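Azurocidin (Homo sapiens, PDB 1A7S) is a neutrophil granule glycoprotein, a serine protease homolog that binds heparin, kills many Gram-negative bacteria and attracts monocytes and fibroblasts. Local coordinates at residues Q66-T70 / T102-T106; F12-S17 / Q124-W128; Y58-R62 / R136-P141. All coordinates share one frame. Where two conformers were deposited one is given. Residue numbers count along the deposited sequence, not the author numbering.

Interaction 1. Residues Q66-T70 / T102-T106; sequences QSRQT and TSSVT
At the surface of the N-terminal β-barrel of this chymotrypsin-like fold, a hydrated loop-to-turn contact joins the start of strand 69-77 to the connection that leads into the C-terminal barrel. Thr102 to Val105 form a type I turn, closed by Val105 N to Thr102 O at 3.2 Å; Thr102 N also donates back to Val105 O at 3.0 Å. With chi1 p, Thr102 also makes an ST turn, its OG1 accepting from Ser104 N at 3.1 Å. Facing this turn, residues 66-68 are loop and Gln69 begins the strand; Ser67 and Ser104 have the nearest CA atoms, 6.1 Å apart. Ser67 (chi1 t) brings its OG to 3.0 Å from OG of Ser104 (chi1 m). Water 2 lies 2.6 Å from Ser67 OG and 2.9 Å from Ser104 OG, while Ser67 OG is also hydrogen-bonded to Gly56 O. Water 1 donates to Ser67 O (2.8 Å), accepts from Gln69 NE2 (3.0 Å) and bonds Thr102 OG1 (2.8 Å). Gln69, m then t, points toward the turn; its NE2 comes within 3.5 Å of Val105 CG2 and 3.9 Å of Thr102 CG2, and its OE1 accepts from Asn100 N. The segments bury 188 Å² in total. With two bridging waters and apolar touches limited to Val105 CG2 and Thr102 CG2, hydroxyls, an amide and solvent largely define the joint.

Interaction 2. Residues F12-S17 / Q124-W128; sequences FPFLAS and QVAGW. With EOH (ethanol), chain G.
Phe12 opens a type I turn that runs to Leu15, closed by Leu15 N to Phe12 O at 3.1 Å. Its ring (chi1 m) lies flat over Ala126: CB sits 3.7 Å from the centroid, 10° off the normal, a CH-pi contact, with the Gln124 side chain at the ring edge. The Phe12 and Ala126 CA atoms are 7.6 Å apart. Phe14, chi1 p, meets an ethanol, probably from the crystallisation liquor, CE1 to C1 3.6 Å; the ethanol O accepts from Ala126 N (2.9 Å). The start of strand 15-20 and the end of strand 122-127, one from each β-barrel of the chymotrypsin-like fold, meet mainly through side chains, without backbone pairing. Leu15 (m, t) puts CD1 4.1 Å from both Ala126 CB and Trp128 CZ3 (chi1 m, chi2 -88°). Ala16 points away, yet its O lies at the edge of the indole, 3.8 Å from Trp128 CZ3. Ser17 CB is 4.1 Å from Trp128 CZ3, and Ser17 OG is hydrogen-bonded to His24 ND1, within the antibiotic region 20-44.

Interaction 3. Residues Y58-R62 / R136-P141; sequences YDLRR and RLSRFP
Neither segment is helix or strand, but their backbones run close: CA atoms lie 4.8 Å apart at Asp59 and Phe140 and 5.0 Å at Leu60 and Arg139. Asp59 to Arg62 form a type I turn (Arg62 N to Asp59 O, 3.0 Å), and Leu60 N donates to Arg139 O at 2.8 Å, which Asp59 CA approaches at 3.2 Å in a CA-H...O contact. Asp59, chi1 t, makes an Asx turn as OD1 accepts from Arg61 N (3.0 Å). The contact joins a first-barrel surface loop to the loop before strand 142-148 of the second. Arg139 holds the Asp59 carboxylate side-on in a salt bridge, NE to OD1 and NH2 to OD2, both 2.9 Å. Arg62 NH2 adds a long one to Asp59 OD2 (3.9 Å) and lies 3.5 Å from Arg139 NH2, a like-charged donor it does not bond. Arg61 CD covers one face of the Arg139 guanidinium, 3.7 Å from CZ. Tyr58 packs CE2 against Phe140 CD1 and CE1 against Pro141 CD, each 3.6 Å, while its OH bonds Ala7 O.

From the N terminus, residues 12-17 come first and pair with 124-128 to close interaction 2, a long loop holding most of the first barrel. Within it, 58-62 begins interaction 3, which ends at 136-141, beyond 124-128, so these two cross. Interaction 1, from 66-70 to 102-106, lies wholly within both loops and ties the start of strand 69-77 to the inter-barrel connection. Trp128 joins the crossing pair, its NE1 3.0 Å from Tyr58 O and its O 2.9 Å from Ser138 N. Thr106 N, 3.1 Å from Pro13 O, ties interaction 1 to interaction 2, and Arg68 NH2 reaches the turn at 58-62, 2.8 Å from Asp59 O.

Interaction 1. Residues Q66-T70 / T102-T106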
loop_
_atom_site.group_PDB
_atom_site.type_symbol
_atom_site.label_atom_id
_atom_site.label_comp_id
_atom_site.label_asym_id
_atom_site.label_seq_id
_atom_site.Cartn_x
_atom_site.Cartn_y
_atom_site.Cartn_z
ATOM N N GLN A 66 -20.912 -4.387 9.237
ATOM C CA GLN A 66 -20.367 -4.920 10.463
ATOM C C GLN A 66 -18.884 -5.188 10.352
ATOM O O GLN A 66 -18.308 -5.502 11.371
ATOM C CB GLN A 66 -21.095 -6.157 10.967
ATOM C CG GLN A 66 -22.440 -5.963 11.608
ATOM C CD GLN A 66 -23.537 -5.668 10.620
ATOM O OE1 GLN A 66 -23.807 -6.480 9.749
ATOM N NE2 GLN A 66 -24.045 -4.452 10.656
ATOM N N SER A 67 -18.285 -5.031 9.165
ATOM C CA SER A 67 -16.851 -5.244 9.008
ATOM C C SER A 67 -16.080 -3.928 8.777
ATOM O O SER A 67 -14.920 -3.820 9.177
ATOM C CB SER A 67 -16.613 -6.162 7.804
ATOM O OG SER A 67 -15.265 -6.508 7.664
ATOM N N ARG A 68 -16.657 -3.010 8.049
ATOM C CA ARG A 68 -15.986 -1.802 7.636
ATOM C C ARG A 68 -15.916 -0.725 8.690
ATOM O O ARG A 68 -16.778 -0.577 9.529
ATOM C CB ARG A 68 -16.628 -1.223 6.393
ATOM C CG ARG A 68 -16.355 -2.043 5.122
ATOM C CD ARG A 68 -17.009 -1.343 3.956
ATOM N NE ARG A 68 -16.815 -2.099 2.729
ATOM C CZ ARG A 68 -16.881 -1.536 1.496
ATOM N NH1 ARG A 68 -17.067 -0.254 1.280
ATOM N NH2 ARG A 68 -16.680 -2.334 0.449
ATOM N N GLN A 69 -14.867 0.100 8.547
ATOM C CA GLN A 69 -14.711 1.324 9.215
ATOM C C GLN A 69 -14.277 2.373 8.205
ATOM O O GLN A 69 -13.318 2.127 7.453
ATOM C CB GLN A 69 -13.764 1.319 10.383
ATOM C CG GLN A 69 -14.167 0.298 11.488
ATOM C CD GLN A 69 -13.037 0.176 12.521
ATOM O OE1 GLN A 69 -12.575 1.216 13.052
ATOM N NE2 GLN A 69 -12.581 -1.030 12.750
ATOM N N THR A 70 -14.917 3.493 8.142
ATOM C CA THR A 70 -14.662 4.561 7.216
ATOM C C THR A 70 -14.172 5.824 7.876
ATOM O O THR A 70 -14.678 6.175 8.955
ATOM C CB THR A 70 -15.823 4.848 6.262
ATOM O OG1 THR A 70 -16.223 3.600 5.618
ATOM C CG2 THR A 70 -15.547 5.864 5.233
ATOM N N THR A 102 -10.225 -4.915 15.181
ATOM C CA THR A 102 -11.214 -5.960 15.131
ATOM C C THR A 102 -10.645 -7.108 14.319
ATOM O O THR A 102 -9.564 -7.032 13.789
ATOM C CB THR A 102 -12.515 -5.467 14.451
ATOM O OG1 THR A 102 -12.181 -5.221 13.074
ATOM C CG2 THR A 102 -12.988 -4.151 15.027
ATOM N N SER A 103 -11.469 -8.166 14.187
ATOM C CA SER A 103 -10.969 -9.285 13.358
ATOM C C SER A 103 -10.804 -8.855 11.910
ATOM O O SER A 103 -10.058 -9.525 11.158
ATOM C CB SER A 103 -11.995 -10.428 13.515
ATOM O OG SER A 103 -13.256 -9.998 13.053
ATOM N N SER A 104 -11.423 -7.755 11.484
ATOM C CA SER A 104 -11.270 -7.344 10.050
ATOM C C SER A 104 -10.360 -6.127 9.864
ATOM O O SER A 104 -10.169 -5.752 8.720
ATOM C CB SER A 104 -12.668 -6.976 9.486
ATOM O OG SER A 104 -13.518 -8.073 9.470
ATOM N N VAL A 105 -9.886 -5.553 10.957
ATOM C CA VAL A 105 -9.051 -4.334 10.895
ATOM C C VAL A 105 -7.905 -4.510 11.904
ATOM O O VAL A 105 -8.100 -4.528 13.130
ATOM C CB VAL A 105 -9.857 -3.091 11.208
ATOM C CG1 VAL A 105 -8.945 -1.854 11.256
ATOM C CG2 VAL A 105 -10.976 -2.854 10.183
ATOM N N THR A 106 -6.689 -4.606 11.361
ATOM C CA THR A 106 -5.499 -4.771 12.171
ATOM C C THR A 106 -4.391 -3.846 11.636
ATOM O O THR A 106 -4.484 -3.299 10.543
ATOM C CB THR A 106 -4.943 -6.251 12.011
ATOM O OG1 THR A 106 -4.549 -6.404 10.643
ATOM C CG2 THR A 106 -5.912 -7.263 12.455
HETATM O O HOH W 1 -13.970 -3.541 11.808
HETATM O O HOH W 2 -14.553 -8.915 6.948
#

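Interaction 2. Residues F12-S17 / Q124-W128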
loop_
_atom_site.group_PDB
_atom_site.type_symbol
_atom_site.label_atom_id
_atom_site.label_comp_id
_atom_site.label_asym_id
_atom_site.label_seq_id
_atom_site.Cartn_x
_atom_site.Cartn_y
_atom_site.Cartn_z
ATOM N N PHE A 12 -6.099 -10.146 4.561
ATOM C CA PHE A 12 -5.211 -8.991 4.678
ATOM C C PHE A 12 -5.896 -7.868 5.410
ATOM O O PHE A 12 -6.336 -6.851 4.843
ATOM C CB PHE A 12 -4.800 -8.525 3.262
ATOM C CG PHE A 12 -4.149 -9.660 2.489
ATOM C CD1 PHE A 12 -2.861 -10.031 2.681
ATOM C CD2 PHE A 12 -4.845 -10.368 1.526
ATOM C CE1 PHE A 12 -2.254 -11.012 1.952
ATOM C CE2 PHE A 12 -4.305 -11.344 0.795
ATOM C CZ PHE A 12 -2.989 -11.722 1.005
ATOM N N PRO A 13 -6.049 -8.044 6.744
ATOM C CA PRO A 13 -6.959 -7.152 7.495
ATOM C C PRO A 13 -6.405 -5.750 7.784
ATOM O O PRO A 13 -7.138 -4.899 8.294
ATOM C CB PRO A 13 -7.253 -7.938 8.748
ATOM C CG PRO A 13 -6.091 -8.833 8.957
ATOM C CD PRO A 13 -5.529 -9.137 7.602
ATOM N N PHE A 14 -5.183 -5.473 7.404
ATOM C CA PHE A 14 -4.567 -4.183 7.475
ATOM C C PHE A 14 -4.819 -3.339 6.250
ATOM O O PHE A 14 -4.399 -2.186 6.197
ATOM C CB PHE A 14 -3.059 -4.311 7.757
ATOM C CG PHE A 14 -2.417 -5.297 6.809
ATOM C CD1 PHE A 14 -2.146 -4.969 5.520
ATOM C CD2 PHE A 14 -2.153 -6.626 7.233
ATOM C CE1 PHE A 14 -1.651 -5.894 4.599
ATOM C CE2 PHE A 14 -1.665 -7.535 6.317
ATOM C CZ PHE A 14 -1.437 -7.202 5.025
ATOM N N LEU A 15 -5.399 -3.903 5.195
ATOM C CA LEU A 15 -5.495 -3.235 3.943
ATOM C C LEU A 15 -6.501 -2.071 3.966
ATOM O O LEU A 15 -7.613 -2.250 4.511
ATOM C CB LEU A 15 -5.913 -4.144 2.813
ATOM C CG LEU A 15 -4.964 -5.011 2.160
ATOM C CD1 LEU A 15 -5.650 -5.712 0.978
ATOM C CD2 LEU A 15 -3.657 -4.346 1.693
ATOM N N ALA A 16 -6.131 -1.002 3.321
ATOM C CA ALA A 16 -7.037 0.123 3.128
ATOM C C ALA A 16 -7.390 0.269 1.666
ATOM O O ALA A 16 -6.571 0.021 0.797
ATOM C CB ALA A 16 -6.297 1.407 3.567
ATOM N N SER A 17 -8.602 0.742 1.433
ATOM C CA SER A 17 -9.103 1.220 0.149
ATOM C C SER A 17 -9.227 2.743 0.278
ATOM O O SER A 17 -9.915 3.213 1.159
ATOM C CB SER A 17 -10.434 0.576 -0.184
ATOM O OG SER A 17 -11.033 1.208 -1.293
ATOM N N GLN A 124 4.474 -11.032 -0.450
ATOM C CA GLN A 124 3.171 -10.960 -1.097
ATOM C C GLN A 124 2.760 -9.482 -1.242
ATOM O O GLN A 124 3.175 -8.653 -0.472
ATOM C CB GLN A 124 2.068 -11.689 -0.316
ATOM C CG GLN A 124 2.277 -13.183 -0.251
ATOM C CD GLN A 124 1.184 -13.977 0.350
ATOM O OE1 GLN A 124 0.902 -15.142 -0.130
ATOM N NE2 GLN A 124 0.495 -13.516 1.300
ATOM N N VAL A 125 1.924 -9.271 -2.256
ATOM C CA VAL A 125 1.261 -8.008 -2.453
ATOM C C VAL A 125 -0.197 -8.267 -2.731
ATOM O O VAL A 125 -0.493 -9.225 -3.537
ATOM C CB VAL A 125 1.965 -7.127 -3.494
ATOM C CG1 VAL A 125 2.129 -7.734 -4.828
ATOM C CG2 VAL A 125 1.362 -5.758 -3.491
ATOM N N ALA A 126 -1.099 -7.566 -2.173
ATOM C CA ALA A 126 -2.527 -7.696 -2.307
ATOM C C ALA A 126 -3.147 -6.334 -2.633
ATOM O O ALA A 126 -2.685 -5.288 -2.209
ATOM C CB ALA A 126 -3.138 -8.282 -1.049
ATOM N N GLY A 127 -4.305 -6.363 -3.292
ATOM C CA GLY A 127 -5.007 -5.172 -3.618
ATOM C C GLY A 127 -6.214 -5.399 -4.478
ATOM O O GLY A 127 -6.472 -6.536 -4.908
ATOM N N TRP A 128 -6.928 -4.322 -4.751
ATOM C CA TRP A 128 -8.148 -4.338 -5.542
ATOM C C TRP A 128 -7.889 -3.856 -6.971
ATOM O O TRP A 128 -8.846 -3.563 -7.716
ATOM C CB TRP A 128 -9.232 -3.525 -4.896
ATOM C CG TRP A 128 -9.844 -4.081 -3.650
ATOM C CD1 TRP A 128 -10.908 -4.945 -3.633
ATOM C CD2 TRP A 128 -9.508 -3.838 -2.295
ATOM N NE1 TRP A 128 -11.253 -5.231 -2.340
ATOM C CE2 TRP A 128 -10.417 -4.572 -1.495
ATOM C CE3 TRP A 128 -8.506 -3.078 -1.659
ATOM C CZ2 TRP A 128 -10.352 -4.561 -0.107
ATOM C CZ3 TRP A 128 -8.481 -3.050 -0.276
ATOM C CH2 TRP A 128 -9.412 -3.790 0.468
HETATM C C1 EOH G . -0.421 -7.064 1.405
HETATM C C2 EOH G . 0.225 -8.378 1.199
HETATM O O EOH G . -0.543 -6.155 0.251
#

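Interaction 3. Residues Y58-R62 / R136-P141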
loop_
_atom_site.group_PDB
_atom_site.type_symbol
_atom_site.label_atom_id
_atom_site.label_comp_id
_atom_site.label_asym_id
_atom_site.label_seq_id
_atom_site.Cartn_x
_atom_site.Cartn_y
_atom_site.Cartn_z
ATOM N N TYR A 58 -14.042 -6.015 2.027
ATOM C CA TYR A 58 -13.759 -7.227 1.266
ATOM C C TYR A 58 -14.194 -6.990 -0.177
ATOM O O TYR A 58 -13.321 -6.928 -1.086
ATOM C CB TYR A 58 -14.399 -8.456 1.871
ATOM C CG TYR A 58 -14.188 -9.731 1.099
ATOM C CD1 TYR A 58 -12.886 -10.178 0.953
ATOM C CD2 TYR A 58 -15.235 -10.411 0.518
ATOM C CE1 TYR A 58 -12.567 -11.288 0.281
ATOM C CE2 TYR A 58 -14.899 -11.622 -0.216
ATOM C CZ TYR A 58 -13.567 -11.976 -0.317
ATOM O OH TYR A 58 -13.219 -13.182 -1.002
ATOM N N ASP A 59 -15.489 -6.931 -0.418
ATOM C CA ASP A 59 -16.045 -6.642 -1.764
ATOM C C ASP A 59 -16.354 -5.161 -1.865
ATOM O O ASP A 59 -17.195 -4.611 -1.151
ATOM C CB ASP A 59 -17.369 -7.474 -1.873
ATOM C CG ASP A 59 -18.112 -7.275 -3.142
ATOM O OD1 ASP A 59 -17.706 -6.426 -3.999
ATOM O OD2 ASP A 59 -19.116 -8.002 -3.339
ATOM N N LEU A 60 -15.622 -4.452 -2.718
ATOM C CA LEU A 60 -15.769 -3.048 -2.843
ATOM C C LEU A 60 -17.226 -2.614 -3.106
ATOM O O LEU A 60 -17.582 -1.501 -2.744
ATOM C CB LEU A 60 -14.904 -2.485 -3.990
ATOM C CG LEU A 60 -13.419 -2.485 -3.819
ATOM C CD1 LEU A 60 -12.687 -1.975 -5.019
ATOM C CD2 LEU A 60 -12.985 -1.754 -2.547
ATOM N N ARG A 61 -18.010 -3.439 -3.764
ATOM C CA ARG A 61 -19.354 -3.096 -4.140
ATOM C C ARG A 61 -20.390 -3.418 -3.074
ATOM O O ARG A 61 -21.594 -3.128 -3.312
ATOM C CB ARG A 61 -19.761 -3.745 -5.465
ATOM C CG ARG A 61 -18.819 -3.398 -6.608
ATOM C CD ARG A 61 -19.245 -4.083 -7.926
ATOM N NE ARG A 61 -20.358 -3.351 -8.520
ATOM C CZ ARG A 61 -20.265 -2.508 -9.542
ATOM N NH1 ARG A 61 -19.202 -2.459 -10.331
ATOM N NH2 ARG A 61 -21.343 -1.811 -9.864
ATOM N N ARG A 62 -19.996 -3.834 -1.907
ATOM C CA ARG A 62 -20.925 -4.249 -0.827
ATOM C C ARG A 62 -20.725 -3.333 0.360
ATOM O O ARG A 62 -19.644 -2.910 0.711
ATOM C CB ARG A 62 -20.658 -5.710 -0.469
ATOM C CG ARG A 62 -21.761 -6.428 0.299
ATOM C CD ARG A 62 -22.972 -6.773 -0.512
ATOM N NE ARG A 62 -22.615 -7.738 -1.556
ATOM C CZ ARG A 62 -23.376 -8.024 -2.604
ATOM N NH1 ARG A 62 -24.553 -7.451 -2.792
ATOM N NH2 ARG A 62 -22.888 -8.855 -3.549
ATOM N N ARG A 136 -10.628 -2.895 -15.676
ATOM C CA ARG A 136 -11.425 -2.683 -14.506
ATOM C C ARG A 136 -10.713 -3.150 -13.264
ATOM O O ARG A 136 -9.968 -4.142 -13.277
ATOM C CB ARG A 136 -12.777 -3.483 -14.619
ATOM C CG ARG A 136 -13.603 -3.061 -15.796
ATOM C CD ARG A 136 -14.752 -4.090 -16.066
ATOM N NE ARG A 136 -15.689 -4.021 -14.953
ATOM C CZ ARG A 136 -16.793 -4.720 -14.908
ATOM N NH1 ARG A 136 -17.117 -5.498 -15.910
ATOM N NH2 ARG A 136 -17.589 -4.575 -13.893
ATOM N N LEU A 137 -11.005 -2.501 -12.158
ATOM C CA LEU A 137 -10.612 -2.938 -10.823
ATOM C C LEU A 137 -11.275 -4.283 -10.529
ATOM O O LEU A 137 -12.257 -4.678 -11.149
ATOM C CB LEU A 137 -11.034 -1.957 -9.768
ATOM C CG LEU A 137 -10.482 -0.541 -9.775
ATOM C CD1 LEU A 137 -11.160 0.267 -8.683
ATOM C CD2 LEU A 137 -8.990 -0.493 -9.646
ATOM N N SER A 138 -10.716 -4.956 -9.514
ATOM C CA SER A 138 -11.334 -6.157 -8.993
ATOM C C SER A 138 -12.168 -5.801 -7.774
ATOM O O SER A 138 -11.704 -5.105 -6.857
ATOM C CB SER A 138 -10.204 -7.134 -8.552
ATOM O OG SER A 138 -10.804 -8.230 -7.878
ATOM N N ARG A 139 -13.423 -6.262 -7.740
ATOM C CA ARG A 139 -14.249 -5.971 -6.551
ATOM C C ARG A 139 -13.772 -6.685 -5.311
ATOM O O ARG A 139 -13.972 -6.222 -4.201
ATOM C CB ARG A 139 -15.742 -6.258 -6.820
ATOM C CG ARG A 139 -16.079 -7.748 -6.978
ATOM C CD ARG A 139 -17.504 -7.935 -7.512
ATOM N NE ARG A 139 -18.489 -7.506 -6.543
ATOM C CZ ARG A 139 -19.817 -7.565 -6.723
ATOM N NH1 ARG A 139 -20.291 -7.729 -7.969
ATOM N NH2 ARG A 139 -20.614 -7.366 -5.752
ATOM N N PHE A 140 -13.132 -7.836 -5.506
ATOM C CA PHE A 140 -12.543 -8.594 -4.372
ATOM C C PHE A 140 -11.064 -8.308 -4.306
ATOM O O PHE A 140 -10.383 -8.055 -5.326
ATOM C CB PHE A 140 -12.781 -10.097 -4.587
ATOM C CG PHE A 140 -14.243 -10.489 -4.669
ATOM C CD1 PHE A 140 -15.090 -10.324 -3.618
ATOM C CD2 PHE A 140 -14.764 -10.949 -5.860
ATOM C CE1 PHE A 140 -16.425 -10.693 -3.715
ATOM C CE2 PHE A 140 -16.105 -11.255 -5.981
ATOM C CZ PHE A 140 -16.933 -11.151 -4.912
ATOM N N PRO A 141 -10.443 -8.389 -3.140
ATOM C CA PRO A 141 -9.013 -8.251 -3.067
ATOM C C PRO A 141 -8.348 -9.498 -3.729
ATOM O O PRO A 141 -8.930 -10.569 -3.664
ATOM C CB PRO A 141 -8.686 -8.166 -1.580
ATOM C CG PRO A 141 -9.991 -8.339 -0.869
ATOM C CD PRO A 141 -10.974 -8.924 -1.873
#